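Long-range contacts in similar to yteR (Bacilus subtilis) (Clostridium acetobutylicum, PDB 4WU0), which probably hydrolyses unsaturated rhamnogalacturonan fragments derived from pectin, as a glycoside hydrolase of family 105: residues Ala210-Glu214 with Lys276-Tyr282; Gly203-Met207 with Met269-Ala273; Phe159-Glu163 with Ala225-Ile229. All coordinates share one frame; numbering follows the deposited sequence.

Interaction 1: residues Ala210-Glu214 with Lys276-Tyr282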
ATOM      1  N   ALA A 210      -6.623  -6.544   3.326  1.00 12.82           N
ATOM      2  CA  ALA A 210      -7.817  -5.938   3.885  1.00 14.48           C
ATOM      3  C   ALA A 210      -8.695  -5.323   2.793  1.00 12.32           C
ATOM      4  O   ALA A 210      -9.911  -5.486   2.800  1.00 14.65           O
ATOM      5  CB  ALA A 210      -7.455  -4.884   4.935  1.00 15.28           C
ATOM      6  N   ASP A 211      -8.083  -4.613   1.856  1.00 11.92           N
ATOM      7  CA  ASP A 211      -8.828  -3.912   0.830  1.00 12.18           C
ATOM      8  C   ASP A 211      -9.395  -4.875  -0.227  1.00 13.95           C
ATOM      9  O   ASP A 211     -10.448  -4.601  -0.829  1.00 16.86           O
ATOM     10  CB  ASP A 211      -7.953  -2.880   0.147  1.00 12.07           C
ATOM     11  CG  ASP A 211      -7.529  -1.735   1.065  1.00 15.40           C
ATOM     12  OD1 ASP A 211      -8.082  -1.590   2.187  1.00 14.40           O
ATOM     13  OD2 ASP A 211      -6.662  -0.933   0.621  1.00 14.70           O
ATOM     14  N   THR A 212      -8.704  -5.986  -0.469  1.00 12.23           N
ATOM     15  CA  THR A 212      -9.191  -6.963  -1.439  1.00 12.56           C
ATOM     16  C   THR A 212     -10.326  -7.815  -0.860  1.00 13.07           C
ATOM     17  O   THR A 212     -11.362  -8.026  -1.498  1.00 13.36           O
ATOM     18  CB  THR A 212      -8.048  -7.862  -1.935  1.00 12.46           C
ATOM     19  OG1 THR A 212      -7.150  -7.068  -2.712  1.00 13.09           O
ATOM     20  CG2 THR A 212      -8.560  -9.007  -2.799  1.00 12.93           C
ATOM     21  N   ILE A 213     -10.156  -8.267   0.378  1.00 14.51           N
ATOM     22  CA  ILE A 213     -11.169  -9.102   0.986  1.00 13.87           C
ATOM     23  C   ILE A 213     -12.473  -8.319   1.025  1.00 13.79           C
ATOM     24  O   ILE A 213     -13.548  -8.887   0.815  1.00 14.37           O
ATOM     25  CB  ILE A 213     -10.770  -9.542   2.417  1.00 15.08           C
ATOM     26  CG1 ILE A 213      -9.519 -10.411   2.389  1.00 15.81           C
ATOM     27  CG2 ILE A 213     -11.908 -10.316   3.090  1.00 14.50           C
ATOM     28  CD1 ILE A 213      -8.809 -10.517   3.741  1.00 15.72           C
ATOM     29  N   GLU A 214     -12.371  -7.015   1.297  1.00 13.72           N
ATOM     30  CA  GLU A 214     -13.545  -6.155   1.421  1.00 14.07           C
ATOM     31  C   GLU A 214     -14.445  -6.192   0.184  1.00 15.35           C
ATOM     32  O   GLU A 214     -15.668  -6.121   0.308  1.00 16.91           O
ATOM     33  CB  GLU A 214     -13.115  -4.710   1.750  1.00 15.83           C
ATOM     34  CG  GLU A 214     -14.277  -3.757   1.988  1.00 17.75           C
ATOM     35  CD  GLU A 214     -13.836  -2.323   2.275  1.00 25.10           C
ATOM     36  OE1 GLU A 214     -12.804  -1.875   1.719  1.00 26.71           O
ATOM     37  OE2 GLU A 214     -14.539  -1.639   3.053  1.00 34.03           O
ATOM     38  N   LYS A 276      -8.983  -1.680  10.240  1.00 14.32           N
ATOM     39  CA  LYS A 276      -9.972  -2.084   9.244  1.00 15.21           C
ATOM     40  C   LYS A 276     -10.326  -3.561   9.374  1.00 15.09           C
ATOM     41  O   LYS A 276     -11.486  -3.950   9.231  1.00 14.76           O
ATOM     42  CB  LYS A 276      -9.431  -1.806   7.835  1.00 14.18           C
ATOM     43  CG  LYS A 276     -10.392  -2.187   6.738  1.00 14.59           C
ATOM     44  CD  LYS A 276     -10.017  -1.549   5.397  1.00 14.37           C
ATOM     45  CE  LYS A 276     -10.991  -1.907   4.303  1.00 18.32           C
ATOM     46  NZ  LYS A 276     -10.778  -1.069   3.110  1.00 19.64           N
ATOM     47  N   GLY A 277      -9.320  -4.381   9.672  1.00 15.31           N
ATOM     48  CA  GLY A 277      -9.542  -5.809   9.848  1.00 17.63           C
ATOM     49  C   GLY A 277     -10.481  -6.087  11.007  1.00 17.82           C
ATOM     50  O   GLY A 277     -11.352  -6.952  10.914  1.00 17.29           O
ATOM     51  N   VAL A 278     -10.338  -5.343  12.099  1.00 16.77           N
ATOM     52  CA  VAL A 278     -11.267  -5.491  13.216  1.00 15.37           C
ATOM     53  C   VAL A 278     -12.670  -5.021  12.825  1.00 20.99           C
ATOM     54  O   VAL A 278     -13.674  -5.686  13.139  1.00 19.58           O
ATOM     55  CB  VAL A 278     -10.772  -4.715  14.474  1.00 15.24           C
ATOM     56  CG1 VAL A 278     -11.850  -4.677  15.550  1.00 18.26           C
ATOM     57  CG2 VAL A 278      -9.481  -5.332  15.016  1.00 17.28           C
ATOM     58  N   ARG A 279     -12.749  -3.874  12.150  1.00 14.87           N
ATOM     59  CA  ARG A 279     -14.036  -3.297  11.776  1.00 16.64           C
ATOM     60  C   ARG A 279     -14.868  -4.234  10.908  1.00 17.66           C
ATOM     61  O   ARG A 279     -16.080  -4.337  11.075  1.00 18.88           O
ATOM     62  CB  ARG A 279     -13.844  -1.961  11.045  1.00 17.83           C
ATOM     63  CG  ARG A 279     -15.158  -1.371  10.528  1.00 19.41           C
ATOM     64  CD  ARG A 279     -15.010   0.072  10.016  1.00 24.50           C
ATOM     65  NE  ARG A 279     -14.103   0.206   8.877  1.00 21.37           N
ATOM     66  CZ  ARG A 279     -14.426  -0.066   7.616  1.00 19.60           C
ATOM     67  NH1 ARG A 279     -13.542   0.111   6.646  1.00 21.71           N
ATOM     68  NH2 ARG A 279     -15.640  -0.522   7.300  1.00 23.53           N
ATOM     69  N   LEU A 280     -14.207  -4.910   9.975  1.00 15.70           N
ATOM     70  CA  LEU A 280     -14.905  -5.800   9.064  1.00 15.62           C
ATOM     71  C   LEU A 280     -15.042  -7.238   9.611  1.00 15.94           C
ATOM     72  O   LEU A 280     -15.655  -8.096   8.968  1.00 18.41           O
ATOM     73  CB  LEU A 280     -14.214  -5.778   7.704  1.00 17.58           C
ATOM     74  CG  LEU A 280     -14.370  -4.434   6.974  1.00 20.24           C
ATOM     75  CD1 LEU A 280     -13.421  -4.357   5.803  1.00 20.96           C
ATOM     76  CD2 LEU A 280     -15.814  -4.211   6.500  1.00 25.49           C
ATOM     77  N   GLY A 281     -14.477  -7.496  10.783  1.00 16.08           N
ATOM     78  CA  GLY A 281     -14.589  -8.811  11.397  1.00 17.70           C
ATOM     79  C   GLY A 281     -13.535  -9.825  10.973  1.00 16.79           C
ATOM     80  O   GLY A 281     -13.632 -11.004  11.360  1.00 18.78           O
ATOM     81  N   TYR A 282     -12.535  -9.386  10.199  1.00 17.85           N
ATOM     82  CA  TYR A 282     -11.490 -10.293   9.756  1.00 16.03           C
ATOM     83  C   TYR A 282     -10.573 -10.652  10.907  1.00 17.57           C
ATOM     84  O   TYR A 282     -10.041 -11.765  10.956  1.00 19.08           O
ATOM     85  CB  TYR A 282     -10.652  -9.706   8.616  1.00 17.17           C
ATOM     86  CG  TYR A 282     -11.432  -9.145   7.464  1.00 17.14           C
ATOM     87  CD1 TYR A 282     -12.701  -9.593   7.172  1.00 17.97           C
ATOM     88  CD2 TYR A 282     -10.886  -8.158   6.657  1.00 18.68           C
ATOM     89  CE1 TYR A 282     -13.409  -9.065   6.114  1.00 17.87           C
ATOM     90  CE2 TYR A 282     -11.579  -7.633   5.611  1.00 16.93           C
ATOM     91  CZ  TYR A 282     -12.844  -8.085   5.336  1.00 17.94           C
ATOM     92  OH  TYR A 282     -13.578  -7.570   4.278  1.00 19.41           O
TER
HETATM   93  O   HOH W   1     -16.677  -1.495   4.342  1.00 37.34           O
HETATM   94  O   HOH W   2     -13.867   0.581   3.765  1.00 42.24           O
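Ile213 lays its CG2 methyl over one face of the Tyr282 ring, 3.7 Å from the centroid and 28° off the ring normal, a CH-pi contact. It is displaced toward the hydroxyl end, where Ile213 CG2 comes within 3.3 Å of Tyr282 CZ. The opposite face is covered near its rim by CB of Leu280. This contact joins the C-terminal parts of helices 199-215 and 264-279 in what is, as expected for the six-hairpin clan, an alpha/alpha-barrel fold. Helix 264-279 ends in a Schellman motif, Gly281 at positive phi (87°), with Gly281 N bonded to Val278 O and Tyr282 N weakly to Gly277 O; the turn directs Tyr282 back to helix 199-215.

Beside this apolar patch runs a salt-bridge network. With CG anti to the backbone N (chi1 -180°) and the chain extended beyond it, Lys276 carries NZ to Asp211 OD1 at 2.9 Å and to Glu214 OE1 at 2.6 Å. Both oxygens are met from above their carboxylate planes. Tyr272 OH is hydrogen-bonded to both Lys276 NZ and Asp211 OD1, adding a further polar group to the cluster. Arg279 has its own salt bridge to Glu357. Its NH1 lies 4.1 Å from Glu214 OE2, too far for a salt bridge, but two waters span these opposite charges, water 1 in the guanidinium plane at its edge.

Interaction 2: residues Gly203-Met207 with Met269-Ala273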
ATOM      1  N   GLY A 203       3.510  -3.773   5.137  1.00 11.46           N
ATOM      2  CA  GLY A 203       2.380  -2.855   5.148  1.00 13.13           C
ATOM      3  C   GLY A 203       1.567  -2.933   3.857  1.00 11.88           C
ATOM      4  O   GLY A 203       0.344  -2.988   3.893  1.00 11.45           O
ATOM      5  N   TRP A 204       2.236  -2.932   2.707  1.00 11.13           N
ATOM      6  CA  TRP A 204       1.533  -3.060   1.439  1.00 11.96           C
ATOM      7  C   TRP A 204       0.686  -4.324   1.412  1.00 12.13           C
ATOM      8  O   TRP A 204      -0.465  -4.309   0.994  1.00 12.45           O
ATOM      9  CB  TRP A 204       2.502  -3.135   0.270  1.00 11.97           C
ATOM     10  CG  TRP A 204       3.260  -1.845  -0.090  1.00 11.86           C
ATOM     11  CD1 TRP A 204       4.606  -1.736  -0.323  1.00 13.03           C
ATOM     12  CD2 TRP A 204       2.721  -0.527  -0.308  1.00 11.61           C
ATOM     13  NE1 TRP A 204       4.927  -0.455  -0.669  1.00 12.88           N
ATOM     14  CE2 TRP A 204       3.794   0.309  -0.651  1.00 12.26           C
ATOM     15  CE3 TRP A 204       1.439   0.027  -0.244  1.00 11.64           C
ATOM     16  CZ2 TRP A 204       3.635   1.660  -0.912  1.00 12.58           C
ATOM     17  CZ3 TRP A 204       1.288   1.368  -0.520  1.00 13.90           C
ATOM     18  CH2 TRP A 204       2.377   2.168  -0.856  1.00 15.28           C
ATOM     19  N   TYR A 205       1.281  -5.431   1.847  1.00 13.79           N
ATOM     20  CA  TYR A 205       0.604  -6.714   1.744  1.00 13.03           C
ATOM     21  C   TYR A 205      -0.612  -6.775   2.673  1.00 12.04           C
ATOM     22  O   TYR A 205      -1.672  -7.274   2.272  1.00 12.55           O
ATOM     23  CB  TYR A 205       1.559  -7.876   2.023  1.00 13.56           C
ATOM     24  CG  TYR A 205       1.001  -9.232   1.667  1.00 12.44           C
ATOM     25  CD1 TYR A 205       0.774  -9.595   0.350  1.00 16.14           C
ATOM     26  CD2 TYR A 205       0.735 -10.165   2.650  1.00 12.28           C
ATOM     27  CE1 TYR A 205       0.257 -10.855   0.016  1.00 14.26           C
ATOM     28  CE2 TYR A 205       0.247 -11.427   2.323  1.00 13.56           C
ATOM     29  CZ  TYR A 205       0.005 -11.753   1.013  1.00 13.49           C
ATOM     30  OH  TYR A 205      -0.507 -12.979   0.700  1.00 16.05           O
ATOM     31  N   VAL A 206      -0.483  -6.294   3.911  1.00 10.77           N
ATOM     32  CA  VAL A 206      -1.659  -6.312   4.792  1.00 11.98           C
ATOM     33  C   VAL A 206      -2.759  -5.333   4.366  1.00 12.50           C
ATOM     34  O   VAL A 206      -3.949  -5.650   4.464  1.00 12.31           O
ATOM     35  CB  VAL A 206      -1.325  -6.203   6.304  1.00 11.63           C
ATOM     36  CG1 VAL A 206      -0.515  -7.404   6.736  1.00 14.91           C
ATOM     37  CG2 VAL A 206      -0.600  -4.926   6.648  1.00 11.92           C
ATOM     38  N   MET A 207      -2.391  -4.165   3.848  1.00 10.65           N
ATOM     39  CA  MET A 207      -3.403  -3.288   3.274  1.00 10.79           C
ATOM     40  C   MET A 207      -4.080  -3.951   2.088  1.00 10.94           C
ATOM     41  O   MET A 207      -5.306  -3.865   1.941  1.00 11.17           O
ATOM     42  CB  MET A 207      -2.830  -1.975   2.796  1.00 10.82           C
ATOM     43  CG  MET A 207      -3.891  -1.042   2.389  1.00 36.67           C
ATOM     44  SD  MET A 207      -3.167   0.538   2.004  1.00 93.31           S
ATOM     45  CE  MET A 207      -2.449   0.809   3.544  1.00 11.18           C
ATOM     46  N   MET A 269       0.534   1.811   7.794  1.00 11.60           N
ATOM     47  CA  MET A 269      -0.137   0.803   6.969  1.00 11.58           C
ATOM     48  C   MET A 269      -0.597  -0.355   7.840  1.00 13.45           C
ATOM     49  O   MET A 269      -1.715  -0.868   7.673  1.00 12.96           O
ATOM     50  CB  MET A 269       0.810   0.274   5.914  1.00 10.81           C
ATOM     51  CG  MET A 269       1.124   1.240   4.837  1.00 10.44           C
ATOM     52  SD  MET A 269       2.217   0.510   3.612  1.00 13.08           S
ATOM     53  CE  MET A 269       2.501   1.953   2.611  1.00 13.57           C
ATOM     54  N   ILE A 270       0.258  -0.748   8.775  1.00 12.36           N
ATOM     55  CA  ILE A 270      -0.057  -1.870   9.669  1.00 13.58           C
ATOM     56  C   ILE A 270      -1.219  -1.483  10.575  1.00 13.01           C
ATOM     57  O   ILE A 270      -2.132  -2.273  10.803  1.00 12.85           O
ATOM     58  CB  ILE A 270       1.179  -2.281  10.488  1.00 13.23           C
ATOM     59  CG1 ILE A 270       2.229  -2.848   9.539  1.00 12.91           C
ATOM     60  CG2 ILE A 270       0.828  -3.280  11.587  1.00 14.61           C
ATOM     61  CD1 ILE A 270       3.623  -2.960  10.104  1.00 13.02           C
ATOM     62  N   VAL A 271      -1.187  -0.270  11.122  1.00 13.44           N
ATOM     63  CA  VAL A 271      -2.273   0.183  11.995  1.00 13.57           C
ATOM     64  C   VAL A 271      -3.597   0.259  11.240  1.00 12.89           C
ATOM     65  O   VAL A 271      -4.644  -0.125  11.756  1.00 13.20           O
ATOM     66  CB  VAL A 271      -1.919   1.549  12.622  1.00 13.02           C
ATOM     67  CG1 VAL A 271      -3.132   2.155  13.360  1.00 13.29           C
ATOM     68  CG2 VAL A 271      -0.755   1.348  13.594  1.00 15.99           C
ATOM     69  N   TYR A 272      -3.561   0.747  10.013  1.00 12.75           N
ATOM     70  CA  TYR A 272      -4.747   0.782   9.162  1.00 11.57           C
ATOM     71  C   TYR A 272      -5.327  -0.613   8.986  1.00 12.26           C
ATOM     72  O   TYR A 272      -6.525  -0.807   9.130  1.00 13.13           O
ATOM     73  CB  TYR A 272      -4.372   1.358   7.806  1.00 13.19           C
ATOM     74  CG  TYR A 272      -5.410   1.155   6.721  1.00 12.58           C
ATOM     75  CD1 TYR A 272      -6.542   1.948   6.659  1.00 14.32           C
ATOM     76  CD2 TYR A 272      -5.259   0.160   5.776  1.00 16.05           C
ATOM     77  CE1 TYR A 272      -7.483   1.774   5.653  1.00 15.61           C
ATOM     78  CE2 TYR A 272      -6.185  -0.018   4.768  1.00 14.95           C
ATOM     79  CZ  TYR A 272      -7.283   0.793   4.704  1.00 15.05           C
ATOM     80  OH  TYR A 272      -8.177   0.612   3.682  1.00 16.09           O
ATOM     81  N   ALA A 273      -4.480  -1.568   8.627  1.00 13.60           N
ATOM     82  CA  ALA A 273      -4.947  -2.939   8.429  1.00 12.19           C
ATOM     83  C   ALA A 273      -5.515  -3.564   9.710  1.00 15.93           C
ATOM     84  O   ALA A 273      -6.501  -4.310   9.653  1.00 17.68           O
ATOM     85  CB  ALA A 273      -3.832  -3.795   7.849  1.00 15.41           C
TER
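Met269 reaches Gly203, Met207 and Trp204 of helix 199-215 with every atom of its side chain in contact. CB lies 3.6 Å from the CA of Gly203, and the CA atoms of Gly203 and Met269 are 4.8 Å apart. CG is touched by the Met207 methyl, CE, at 3.8 Å. Beyond CG the chain runs straight (chi2 -179°), which carries Met269 SD past Gly203 C at 3.5 Å; the thioether lies where a CB on Gly203 would be. Met269 CE then sits 3.4 Å from the centroid of the six-membered ring of Trp204, only 11° off its normal, with SD also over that face: a CH-pi and a Met-aromatic contact in one.

Met207 CG makes an apolar contact with Tyr272 CE2 at 3.5 Å. Met207 SD lies oblique to that ring, 4.9 Å from its centroid, a second Met-aromatic contact. On the other flank, Val206 CG2 packs on Ala273 CB at 3.6 Å. The helices run nearly parallel, 19° apart; no hydrogen bond crosses between them, and all the touching residues are buried. Around them, helix 129-146 takes the Trp204 ring against Tyr133 and Met134, helix 345-360 lies against Met269 and Tyr272, and helix 223-240 backs Val206.

Interaction 3: residues Phe159-Glu163 with Ala225-Ile229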
ATOM      1  N   PHE A 159      -2.659 -13.583  -4.354  1.00 14.13           N
ATOM      2  CA  PHE A 159      -2.372 -13.449  -2.930  1.00 14.48           C
ATOM      3  C   PHE A 159      -1.889 -14.740  -2.305  1.00 14.39           C
ATOM      4  O   PHE A 159      -0.977 -14.727  -1.479  1.00 14.98           O
ATOM      5  CB  PHE A 159      -3.609 -12.970  -2.160  1.00 13.36           C
ATOM      6  CG  PHE A 159      -3.839 -11.497  -2.279  1.00 13.02           C
ATOM      7  CD1 PHE A 159      -3.225 -10.631  -1.410  1.00 13.01           C
ATOM      8  CD2 PHE A 159      -4.629 -10.981  -3.292  1.00 13.60           C
ATOM      9  CE1 PHE A 159      -3.407  -9.267  -1.516  1.00 13.13           C
ATOM     10  CE2 PHE A 159      -4.822  -9.616  -3.414  1.00 12.38           C
ATOM     11  CZ  PHE A 159      -4.212  -8.756  -2.526  1.00 14.48           C
ATOM     12  N   ILE A 160      -2.524 -15.852  -2.677  1.00 14.57           N
ATOM     13  CA  ILE A 160      -2.201 -17.146  -2.089  1.00 15.48           C
ATOM     14  C   ILE A 160      -0.801 -17.622  -2.490  1.00 15.43           C
ATOM     15  O   ILE A 160      -0.054 -18.122  -1.669  1.00 15.84           O
ATOM     16  CB  ILE A 160      -3.273 -18.173  -2.472  1.00 16.62           C
ATOM     17  CG1 ILE A 160      -4.564 -17.848  -1.724  1.00 16.47           C
ATOM     18  CG2 ILE A 160      -2.834 -19.596  -2.155  1.00 22.22           C
ATOM     19  CD1 ILE A 160      -5.817 -18.539  -2.257  1.00 17.59           C
ATOM     20  N   ILE A 161      -0.469 -17.465  -3.756  1.00 16.64           N
ATOM     21  CA  ILE A 161       0.846 -17.862  -4.254  1.00 15.66           C
ATOM     22  C   ILE A 161       1.923 -16.957  -3.656  1.00 16.12           C
ATOM     23  O   ILE A 161       3.020 -17.412  -3.351  1.00 17.17           O
ATOM     24  CB  ILE A 161       0.887 -17.813  -5.787  1.00 17.18           C
ATOM     25  CG1 ILE A 161      -0.046 -18.860  -6.388  1.00 19.62           C
ATOM     26  CG2 ILE A 161       2.317 -18.009  -6.319  1.00 18.24           C
ATOM     27  CD1 ILE A 161       0.269 -20.282  -6.020  1.00 19.95           C
ATOM     28  N   THR A 162       1.617 -15.675  -3.511  1.00 14.91           N
ATOM     29  CA  THR A 162       2.586 -14.764  -2.923  1.00 13.96           C
ATOM     30  C   THR A 162       2.906 -15.189  -1.493  1.00 16.73           C
ATOM     31  O   THR A 162       4.060 -15.237  -1.095  1.00 15.46           O
ATOM     32  CB  THR A 162       2.088 -13.316  -2.991  1.00 14.39           C
ATOM     33  OG1 THR A 162       1.985 -12.940  -4.366  1.00 16.66           O
ATOM     34  CG2 THR A 162       3.023 -12.363  -2.269  1.00 15.33           C
ATOM     35  N   GLU A 163       1.893 -15.515  -0.705  1.00 15.18           N
ATOM     36  CA  GLU A 163       2.171 -15.960   0.641  1.00 15.33           C
ATOM     37  C   GLU A 163       2.964 -17.277   0.641  1.00 19.25           C
ATOM     38  O   GLU A 163       3.889 -17.436   1.434  1.00 18.16           O
ATOM     39  CB  GLU A 163       0.875 -16.113   1.436  1.00 15.86           C
ATOM     40  CG  GLU A 163       1.091 -16.403   2.900  1.00 21.33           C
ATOM     41  CD  GLU A 163       0.902 -17.864   3.284  1.00 35.42           C
ATOM     42  OE1 GLU A 163       0.875 -18.748   2.396  1.00 35.16           O
ATOM     43  OE2 GLU A 163       0.792 -18.129   4.498  1.00 42.92           O
ATOM     44  N   ALA A 225      -9.397 -18.170   3.008  1.00 17.68           N
ATOM     45  CA  ALA A 225      -7.952 -18.287   2.899  1.00 18.41           C
ATOM     46  C   ALA A 225      -7.256 -16.934   3.057  1.00 18.19           C
ATOM     47  O   ALA A 225      -6.247 -16.821   3.757  1.00 15.47           O
ATOM     48  CB  ALA A 225      -7.568 -18.938   1.572  1.00 20.57           C
ATOM     49  N   LEU A 226      -7.765 -15.905   2.392  1.00 15.74           N
ATOM     50  CA  LEU A 226      -7.144 -14.589   2.498  1.00 14.16           C
ATOM     51  C   LEU A 226      -7.301 -14.020   3.907  1.00 14.01           C
ATOM     52  O   LEU A 226      -6.391 -13.381   4.425  1.00 13.72           O
ATOM     53  CB  LEU A 226      -7.667 -13.618   1.439  1.00 14.03           C
ATOM     54  CG  LEU A 226      -6.904 -13.594   0.115  1.00 15.31           C
ATOM     55  CD1 LEU A 226      -7.011 -14.917  -0.608  1.00 17.41           C
ATOM     56  CD2 LEU A 226      -7.402 -12.447  -0.781  1.00 16.50           C
ATOM     57  N   ILE A 227      -8.441 -14.277   4.548  1.00 14.95           N
ATOM     58  CA  ILE A 227      -8.638 -13.837   5.917  1.00 14.60           C
ATOM     59  C   ILE A 227      -7.635 -14.522   6.850  1.00 15.71           C
ATOM     60  O   ILE A 227      -7.046 -13.875   7.722  1.00 15.66           O
ATOM     61  CB  ILE A 227     -10.105 -14.058   6.357  1.00 15.35           C
ATOM     62  CG1 ILE A 227     -11.009 -13.080   5.605  1.00 14.97           C
ATOM     63  CG2 ILE A 227     -10.292 -13.876   7.871  1.00 15.74           C
ATOM     64  CD1 ILE A 227     -12.500 -13.375   5.712  1.00 16.28           C
ATOM     65  N   LYS A 228      -7.412 -15.816   6.644  1.00 16.73           N
ATOM     66  CA  LYS A 228      -6.427 -16.539   7.438  1.00 16.32           C
ATOM     67  C   LYS A 228      -5.023 -15.958   7.248  1.00 17.29           C
ATOM     68  O   LYS A 228      -4.285 -15.772   8.219  1.00 17.43           O
ATOM     69  CB  LYS A 228      -6.452 -18.038   7.097  1.00 17.07           C
ATOM     70  CG  LYS A 228      -5.416 -18.839   7.844  1.00 21.16           C
ATOM     71  CD  LYS A 228      -5.458 -20.298   7.400  1.00 33.66           C
ATOM     72  CE  LYS A 228      -4.697 -21.207   8.337  1.00 40.20           C
ATOM     73  NZ  LYS A 228      -4.755 -22.625   7.845  1.00 50.68           N
ATOM     74  N   ILE A 229      -4.643 -15.688   6.001  1.00 14.90           N
ATOM     75  CA  ILE A 229      -3.347 -15.091   5.724  1.00 15.18           C
ATOM     76  C   ILE A 229      -3.221 -13.756   6.448  1.00 13.73           C
ATOM     77  O   ILE A 229      -2.194 -13.458   7.043  1.00 14.67           O
ATOM     78  CB  ILE A 229      -3.150 -14.876   4.189  1.00 14.07           C
ATOM     79  CG1 ILE A 229      -3.034 -16.229   3.488  1.00 16.96           C
ATOM     80  CG2 ILE A 229      -1.925 -13.998   3.887  1.00 14.62           C
ATOM     81  CD1 ILE A 229      -3.066 -16.142   1.973  1.00 19.77           C
TER
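Segments Phe159-Glu163, on helix 152-166, and Ala225-Ile229, on helix 223-240, are single helical turns running in the same general direction, their axes 10.6 Å apart at closest approach and inclined by 37°. The CA atoms of Ile160 and Leu226 lie 7.2 Å apart, and those of Glu163 and Ile229 7.6 Å, so the backbones do not touch and side chains make the contact, in places against the opposite backbone. No hydrogen bond crosses between the segments.

Leu226 splits its two methyls between consecutive residues of the facing turn. CD2 approaches the start of the Phe159 ring obliquely, 4.0 Å from CG, while CD1 rests against Ile160 CG1, also at 4.0 Å. The phenyl ring itself leads away from this interface toward helix 199-215, where it packs on Ala208, Leu209 and Thr212. Ile160 extends its CD1 as far as the methyl of Ala225, 4.2 Å from CB; both residues are partly exposed.

One turn further on, Ile229 meets the facing turn with both branches. Its CD1 meets Glu163 CB at 4.0 Å and lies close to the backbone of Ile160, and its CG2 lies 4.0 Å from Glu163 CG. Glu163 contributes here through its methylenes: CG is anti to the backbone N (chi1 -173°), bringing it alongside Ile229, and a bend at chi2 (-102°) then turns the chain before the carboxylate. The glutamate thus acts as an aliphatic partner in this contact.

All these approaches are ordinary van der Waals contacts, and the interface is only partly buried. Side-by-side helices pointing the same way, with another helix, 199-215, beneath them toward the centre of the protein, are consistent with the outer layer of the alpha/alpha-barrel expected for the six-hairpin glycosidases.

From the N terminus, Phe159-Glu163 comes first; interaction 3 closes its loop at Ala225-Ile229. Before that closure, helix 199-215 has already opened the other two: Gly203-Met207 is joined to Met269-Ala273 in interaction 2, and Ala210-Glu214 to Lys276-Tyr282 in interaction 1. All three loops therefore cross one another and none nests, each having 61 residues between its segments. Interactions 1 and 2 lie along the same pair of helices, 199-215 and 264-279, with centres about 11 Å apart. Interaction 3 joins helices 152-166 and 223-240 alongside, and is tied to interaction 2 by a hydrogen bond between Tyr205 OH and Phe159 O, and to interaction 1 where Ile213 packs on Leu226 and Ile227.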